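Side-chain contact in response regulator (Vibrio cholerae O1 biovar El Tor, PDB 7KPO), which probably binds DNA as the DNA-binding domain of the sensor histidine kinase ChiS, here crystallised on its own: residues T72-N75 with S76-Y79. Sequence-based numbering, arbitrary orientation.
Sequences TVLN and SLDY. With SO4 (sulfate ion), chain B.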
ATOM      1  N   THR A  72      11.306  11.600  -8.517  1.00 13.16           N
ATOM      2  CA  THR A  72      10.623  10.926  -9.643  1.00 12.30           C
ATOM      3  C   THR A  72      10.624   9.413  -9.387  1.00 11.64           C
ATOM      4  O   THR A  72       9.631   8.749  -9.712  1.00 11.48           O
ATOM      5  CB  THR A  72      11.265  11.308 -10.973  1.00 12.68           C
ATOM      6  OG1 THR A  72      11.118  12.716 -11.154  1.00 14.94           O
ATOM      7  CG2 THR A  72      10.615  10.573 -12.120  1.00 12.97           C
ATOM      8  N   VAL A  73      11.714   8.883  -8.832  1.00 12.33           N
ATOM      9  CA  VAL A  73      11.747   7.434  -8.487  1.00 12.71           C
ATOM     10  C   VAL A  73      10.714   7.166  -7.385  1.00 11.00           C
ATOM     11  O   VAL A  73       9.945   6.209  -7.518  1.00 11.38           O
ATOM     12  CB  VAL A  73      13.155   6.984  -8.069  1.00 14.99           C
ATOM     13  CG1 VAL A  73      13.128   5.584  -7.475  1.00 18.76           C
ATOM     14  CG2 VAL A  73      14.119   7.064  -9.238  1.00 17.26           C
ATOM     15  N   LEU A  74      10.683   7.980  -6.328  1.00 11.98           N
ATOM     16  CA  LEU A  74       9.683   7.728  -5.251  1.00 11.98           C
ATOM     17  C   LEU A  74       8.263   7.840  -5.824  1.00 10.95           C
ATOM     18  O   LEU A  74       7.414   7.025  -5.445  1.00 11.92           O
ATOM     19  CB  LEU A  74       9.908   8.697  -4.088  1.00 13.80           C
ATOM     20  CG  LEU A  74      11.168   8.443  -3.266  1.00 15.50           C
ATOM     21  CD1 LEU A  74      11.391   9.560  -2.265  1.00 18.95           C
ATOM     22  CD2 LEU A  74      11.100   7.104  -2.552  1.00 15.92           C
ATOM     23  N   ASN A  75       8.027   8.794  -6.728  1.00 11.19           N
ATOM     24  CA  ASN A  75       6.687   8.941  -7.358  1.00 12.05           C
ATOM     25  C   ASN A  75       6.372   7.689  -8.185  1.00 10.94           C
ATOM     26  O   ASN A  75       5.201   7.305  -8.255  1.00 12.08           O
ATOM     27  CB  ASN A  75       6.597  10.188  -8.236  1.00 13.21           C
ATOM     28  CG  ASN A  75       6.609  11.473  -7.440  1.00 15.42           C
ATOM     29  OD1 ASN A  75       6.335  11.468  -6.244  1.00 18.72           O
ATOM     30  ND2 ASN A  75       6.920  12.570  -8.104  1.00 16.95           N
ATOM     31  N   SER A  76       7.393   7.094  -8.796  1.00 10.76           N
ATOM     32  CA  SER A  76       7.232   5.858  -9.601  1.00 10.88           C
ATOM     33  C   SER A  76       6.818   4.695  -8.691  1.00 10.27           C
ATOM     34  O   SER A  76       5.879   3.954  -9.038  1.00 11.90           O
ATOM     35  CB  SER A  76       8.500   5.538 -10.335  1.00 11.16           C
ATOM     36  OG  SER A  76       8.822   6.560 -11.264  1.00 12.24           O
ATOM     37  N   LEU A  77       7.529   4.522  -7.570  1.00 10.95           N
ATOM     38  CA  LEU A  77       7.178   3.450  -6.607  1.00 12.01           C
ATOM     39  C   LEU A  77       5.740   3.676  -6.118  1.00 11.50           C
ATOM     40  O   LEU A  77       4.963   2.710  -6.072  1.00 12.67           O
ATOM     41  CB  LEU A  77       8.163   3.453  -5.431  1.00 12.91           C
ATOM     42  CG  LEU A  77       9.651   3.340  -5.775  1.00 13.67           C
ATOM     43  CD1 LEU A  77      10.491   3.338  -4.511  1.00 14.63           C
ATOM     44  CD2 LEU A  77       9.952   2.101  -6.593  1.00 14.80           C
ATOM     45  N   ASP A  78       5.383   4.922  -5.797  1.00 12.29           N
ATOM     46  CA  ASP A  78       4.016   5.240  -5.299  1.00 13.51           C
ATOM     47  C   ASP A  78       2.970   4.942  -6.381  1.00 12.59           C
ATOM     48  O   ASP A  78       1.914   4.384  -6.051  1.00 13.48           O
ATOM     49  CB  ASP A  78       3.919   6.697  -4.846  1.00 15.18           C
ATOM     50  CG  ASP A  78       4.697   7.012  -3.579  1.00 17.93           C
ATOM     51  OD1 ASP A  78       5.121   6.064  -2.894  1.00 19.27           O
ATOM     52  OD2 ASP A  78       4.887   8.208  -3.299  1.00 21.48           O
ATOM     53  N   TYR A  79       3.256   5.302  -7.630  1.00 12.03           N
ATOM     54  CA  TYR A  79       2.292   5.078  -8.737  1.00 12.09           C
ATOM     55  C   TYR A  79       2.042   3.578  -8.913  1.00 11.30           C
ATOM     56  O   TYR A  79       0.882   3.131  -9.029  1.00 12.81           O
ATOM     57  CB  TYR A  79       2.818   5.683 -10.038  1.00 12.70           C
ATOM     58  CG  TYR A  79       1.862   5.547 -11.192  1.00 13.11           C
ATOM     59  CD1 TYR A  79       1.835   4.399 -11.965  1.00 14.10           C
ATOM     60  CD2 TYR A  79       0.970   6.561 -11.499  1.00 15.22           C
ATOM     61  CE1 TYR A  79       0.952   4.265 -13.022  1.00 15.33           C
ATOM     62  CE2 TYR A  79       0.081   6.442 -12.552  1.00 15.79           C
ATOM     63  CZ  TYR A  79       0.074   5.290 -13.319  1.00 16.66           C
ATOM     64  OH  TYR A  79      -0.795   5.159 -14.362  1.00 20.01           O
TER
HETATM   65  S   SO4 B1201      12.578  15.733  -9.533  1.00 19.87           S
HETATM   66  O1  SO4 B1201      11.339  16.431  -9.750  1.00 25.79           O
HETATM   67  O2  SO4 B1201      12.331  14.328  -9.345  1.00 20.28           O
HETATM   68  O3  SO4 B1201      13.207  16.271  -8.355  1.00 19.15           O
HETATM   69  O4  SO4 B1201      13.453  15.913 -10.659  1.00 22.10           O
HETATM   70  O   HOH W   1       6.576  10.189  -3.852  1.00 32.58           O
HETATM   71  O   HOH W   2       3.313  10.246  -5.165  1.00 42.27           O
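Ser76 folds its side chain back over the preceding turn of helix 70-83, where its hydroxyl donates to the carbonyl oxygen of Thr72, OG to O 2.8 Å. This is the classic intrahelical serine bond to the residue four back. With OG beside its own backbone N (chi1 -63°), the hydroxyl and the amide of Ser76 grip one acceptor from opposite faces of the carbonyl plane, each tilted 30° from it. The indole NE1 of Trp41 is a further hydrogen-bond partner of the buried Ser76 OG, tying the helix to the loop after helix 31-38.

Another face of the helix is apolar. Leu77 CD1 approaches Leu74 CD2 loosely, at 4.3 Å, and its CG comes about as near to CG1 of Val73. Val73 and Leu77 turn inward against helix 2-27, while Leu74 and Leu77 also meet helix 89-106, so this short span is wedged between the two long helices of the domain.

On the polar side Asn75 and Asp78 are joined through water. One molecule donates to Asn75 OD1 and to Asp78 OD2, both at 2.7 Å; a second donates to Asp78 OD2 and only weakly to Asn75 OD1. The other carboxylate oxygen, OD1, forms a salt bridge with Arg98 of helix 89-106, so the two oxygens of Asp78 are divided between water and arginine.

Near the start of the helix, Thr72 holds a sulfate, probably from the crystallisation liquor, that Arg69 and Arg71 also bind. Its OG1 donates to sulfate O2 at 2.7 Å, and the backbone N of Thr72 adds a weak bond to that same oxygen.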